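Local coordinates for conserved Protein MTH1675 (Methanothermobacter thermautotrophicus, PDB 1T57) that is of unknown function but binds flavin mononucleotide and magnesium, and belongs to a family related to the C-terminal domain of pyruvate kinase, at residues Asp165-Ala170 and Ala181-Pro186. Residues are numbered along the deposited sequence; the frame is centred on the assembly and turned at random.
Sequences DEEVIA and ALVLTP
Ile169 and Val183 meet on one face of a beta hairpin, where CD1 of Ile169 lies 3.6 Å from CG2 of Val183. CG1 of Ile169 and CG2 of Val183 both stand anti to their own carbonyl carbons, and CD1 continues from CG1 to meet Val183 over the non-hydrogen-bonded pair. Helix 36-50 covers this face through Val43 and Arg46. On the other face, CD2 of Leu184 reaches diagonally to CB of Ala170 (3.9 Å); its chi1 of 53°, with CG between the backbone N and the carbonyl carbon, tips the isobutyl group toward the partner strand. Farther along, the side chains of Val168 and Pro186 cross at about a right angle, CG2 of Val168 coming within 3.7 Å of CD of Pro186. Cys149 and Ala153 of helix 144-158 close over Ala170 and Leu184.

Between the two layers the backbones pair antiparallel. Val168 and Leu184 exchange two hydrogen bonds: the one from Leu184 N to Val168 O is nearly straight (2.9 Å), whereas the return bond from Val168 N to Leu184 O bends to 149°. Ala170 and Leu182 form a second reciprocal pair, and CA-H...O contacts such as Ile169 CA to Leu182 O (3.2 Å) supplement them.

At the polar end, CG of Glu167 passes OG1 of Thr185 at 3.9 Å, a van der Waals approach, and the extended glutamate carries its carboxylate past Val183 to a salt bridge with Arg205 of the second subunit, which also packs on Val183. Apolar side chains thus join the mid-sheet hairpin to helices on both faces. Reciprocal bonds serve Val168, Leu184, Ala170 and Leu182, while Ile169 and Val183 turn their backbone polar groups to strands 54-58 and 196-204; the charged side chains lie at one end, where Glu167 bridges to the second subunit.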
ATOM      1  N   ASP A 165       2.199 -17.822 -24.998  1.00 51.85           N
ATOM      2  CA  ASP A 165       3.287 -18.428 -25.753  1.00 55.47           C
ATOM      3  C   ASP A 165       3.693 -17.552 -26.926  1.00 56.29           C
ATOM      4  O   ASP A 165       4.840 -17.140 -27.033  1.00 60.58           O
ATOM      5  CB  ASP A 165       2.803 -19.779 -26.303  1.00 59.25           C
ATOM      6  CG  ASP A 165       3.813 -20.901 -26.124  1.00 61.56           C
ATOM      7  OD1 ASP A 165       3.665 -21.975 -26.766  1.00 60.62           O
ATOM      8  OD2 ASP A 165       4.749 -20.712 -25.330  1.00 67.08           O
ATOM      9  N   GLU A 166       2.731 -17.276 -27.800  1.00 58.41           N
ATOM     10  CA  GLU A 166       2.962 -16.498 -29.009  1.00 61.08           C
ATOM     11  C   GLU A 166       2.326 -15.102 -29.067  1.00 59.93           C
ATOM     12  O   GLU A 166       1.799 -14.599 -28.083  1.00 58.63           O
ATOM     13  CB  GLU A 166       2.499 -17.327 -30.206  1.00 62.40           C
ATOM     14  CG  GLU A 166       1.139 -17.955 -29.986  1.00 67.41           C
ATOM     15  CD  GLU A 166       0.839 -19.139 -30.913  1.00 71.52           C
ATOM     16  OE1 GLU A 166       0.496 -18.914 -32.096  1.00 73.86           O
ATOM     17  OE2 GLU A 166       0.956 -20.300 -30.456  1.00 71.51           O
ATOM     18  N   GLU A 167       2.389 -14.484 -30.241  1.00 52.74           N
ATOM     19  CA  GLU A 167       1.856 -13.154 -30.420  1.00 45.57           C
ATOM     20  C   GLU A 167       0.371 -13.161 -30.705  1.00 44.32           C
ATOM     21  O   GLU A 167      -0.156 -14.106 -31.283  1.00 44.24           O
ATOM     22  CB  GLU A 167       2.602 -12.429 -31.533  1.00 45.03           C
ATOM     23  CG  GLU A 167       4.081 -12.319 -31.261  1.00 45.12           C
ATOM     24  CD  GLU A 167       4.781 -11.366 -32.210  1.00 43.95           C
ATOM     25  OE1 GLU A 167       4.281 -11.148 -33.337  1.00 42.91           O
ATOM     26  OE2 GLU A 167       5.844 -10.841 -31.828  1.00 44.19           O
ATOM     27  N   VAL A 168      -0.283 -12.080 -30.289  1.00 38.26           N
ATOM     28  CA  VAL A 168      -1.717 -11.899 -30.424  1.00 35.03           C
ATOM     29  C   VAL A 168      -2.010 -10.428 -30.721  1.00 33.78           C
ATOM     30  O   VAL A 168      -1.205  -9.549 -30.396  1.00 37.58           O
ATOM     31  CB  VAL A 168      -2.437 -12.269 -29.091  1.00 33.74           C
ATOM     32  CG1 VAL A 168      -3.931 -12.134 -29.247  1.00 32.26           C
ATOM     33  CG2 VAL A 168      -2.061 -13.674 -28.657  1.00 31.19           C
ATOM     34  N   ILE A 169      -3.150 -10.152 -31.340  1.00 27.83           N
ATOM     35  CA  ILE A 169      -3.508  -8.767 -31.622  1.00 34.66           C
ATOM     36  C   ILE A 169      -4.609  -8.429 -30.620  1.00 34.88           C
ATOM     37  O   ILE A 169      -5.630  -9.107 -30.610  1.00 30.96           O
ATOM     38  CB  ILE A 169      -4.056  -8.599 -33.066  1.00 35.21           C
ATOM     39  CG1 ILE A 169      -2.997  -9.057 -34.093  1.00 36.60           C
ATOM     40  CG2 ILE A 169      -4.472  -7.153 -33.297  1.00 29.80           C
ATOM     41  CD1 ILE A 169      -2.409  -7.929 -34.996  1.00 34.75           C
ATOM     42  N   ALA A 170      -4.391  -7.415 -29.776  1.00 33.42           N
ATOM     43  CA  ALA A 170      -5.375  -6.996 -28.765  1.00 35.55           C
ATOM     44  C   ALA A 170      -6.103  -5.739 -29.235  1.00 31.19           C
ATOM     45  O   ALA A 170      -5.470  -4.811 -29.701  1.00 25.25           O
ATOM     46  CB  ALA A 170      -4.678  -6.727 -27.437  1.00 36.45           C
ATOM     47  N   ALA A 181      -5.376  -0.847 -31.048  1.00 29.11           N
ATOM     48  CA  ALA A 181      -5.105  -2.254 -31.327  1.00 31.17           C
ATOM     49  C   ALA A 181      -3.630  -2.416 -31.128  1.00 24.72           C
ATOM     50  O   ALA A 181      -2.851  -1.604 -31.610  1.00 25.91           O
ATOM     51  CB  ALA A 181      -5.491  -2.616 -32.751  1.00 22.43           C
ATOM     52  N   LEU A 182      -3.251  -3.465 -30.418  1.00 29.13           N
ATOM     53  CA  LEU A 182      -1.850  -3.710 -30.126  1.00 32.93           C
ATOM     54  C   LEU A 182      -1.412  -5.109 -30.541  1.00 32.46           C
ATOM     55  O   LEU A 182      -2.244  -5.993 -30.703  1.00 35.09           O
ATOM     56  CB  LEU A 182      -1.606  -3.502 -28.621  1.00 30.45           C
ATOM     57  CG  LEU A 182      -1.000  -2.189 -28.091  1.00 31.83           C
ATOM     58  CD1 LEU A 182      -1.683  -0.963 -28.620  1.00 23.80           C
ATOM     59  CD2 LEU A 182      -1.121  -2.212 -26.588  1.00 27.82           C
ATOM     60  N   VAL A 183      -0.107  -5.280 -30.744  1.00 29.04           N
ATOM     61  CA  VAL A 183       0.470  -6.574 -31.073  1.00 26.54           C
ATOM     62  C   VAL A 183       1.285  -6.920 -29.840  1.00 27.22           C
ATOM     63  O   VAL A 183       2.247  -6.237 -29.480  1.00 16.75           O
ATOM     64  CB  VAL A 183       1.366  -6.498 -32.290  1.00 34.76           C
ATOM     65  CG1 VAL A 183       2.234  -7.733 -32.378  1.00 39.41           C
ATOM     66  CG2 VAL A 183       0.497  -6.385 -33.525  1.00 40.89           C
ATOM     67  N   LEU A 184       0.892  -7.979 -29.162  1.00 30.82           N
ATOM     68  CA  LEU A 184       1.581  -8.314 -27.936  1.00 33.40           C
ATOM     69  C   LEU A 184       1.568  -9.788 -27.636  1.00 32.23           C
ATOM     70  O   LEU A 184       0.933 -10.594 -28.334  1.00 33.11           O
ATOM     71  CB  LEU A 184       0.920  -7.556 -26.782  1.00 33.34           C
ATOM     72  CG  LEU A 184      -0.605  -7.754 -26.677  1.00 34.94           C
ATOM     73  CD1 LEU A 184      -0.952  -9.220 -26.300  1.00 27.49           C
ATOM     74  CD2 LEU A 184      -1.190  -6.776 -25.653  1.00 21.30           C
ATOM     75  N   THR A 185       2.271 -10.123 -26.569  1.00 31.75           N
ATOM     76  CA  THR A 185       2.361 -11.492 -26.101  1.00 31.78           C
ATOM     77  C   THR A 185       1.756 -11.480 -24.705  1.00 30.15           C
ATOM     78  O   THR A 185       2.329 -10.918 -23.763  1.00 26.70           O
ATOM     79  CB  THR A 185       3.843 -11.982 -26.028  1.00 37.98           C
ATOM     80  OG1 THR A 185       4.374 -12.143 -27.353  1.00 36.20           O
ATOM     81  CG2 THR A 185       3.926 -13.308 -25.307  1.00 40.87           C
ATOM     82  N   PRO A 186       0.576 -12.087 -24.552  1.00 29.76           N
ATOM     83  CA  PRO A 186      -0.054 -12.108 -23.234  1.00 26.14           C
ATOM     84  C   PRO A 186       0.819 -12.761 -22.182  1.00 30.98           C
ATOM     85  O   PRO A 186       1.886 -13.333 -22.480  1.00 31.48           O
ATOM     86  CB  PRO A 186      -1.335 -12.899 -23.482  1.00 24.90           C
ATOM     87  CG  PRO A 186      -1.675 -12.517 -24.899  1.00 32.05           C
ATOM     88  CD  PRO A 186      -0.331 -12.643 -25.572  1.00 34.31           C
TER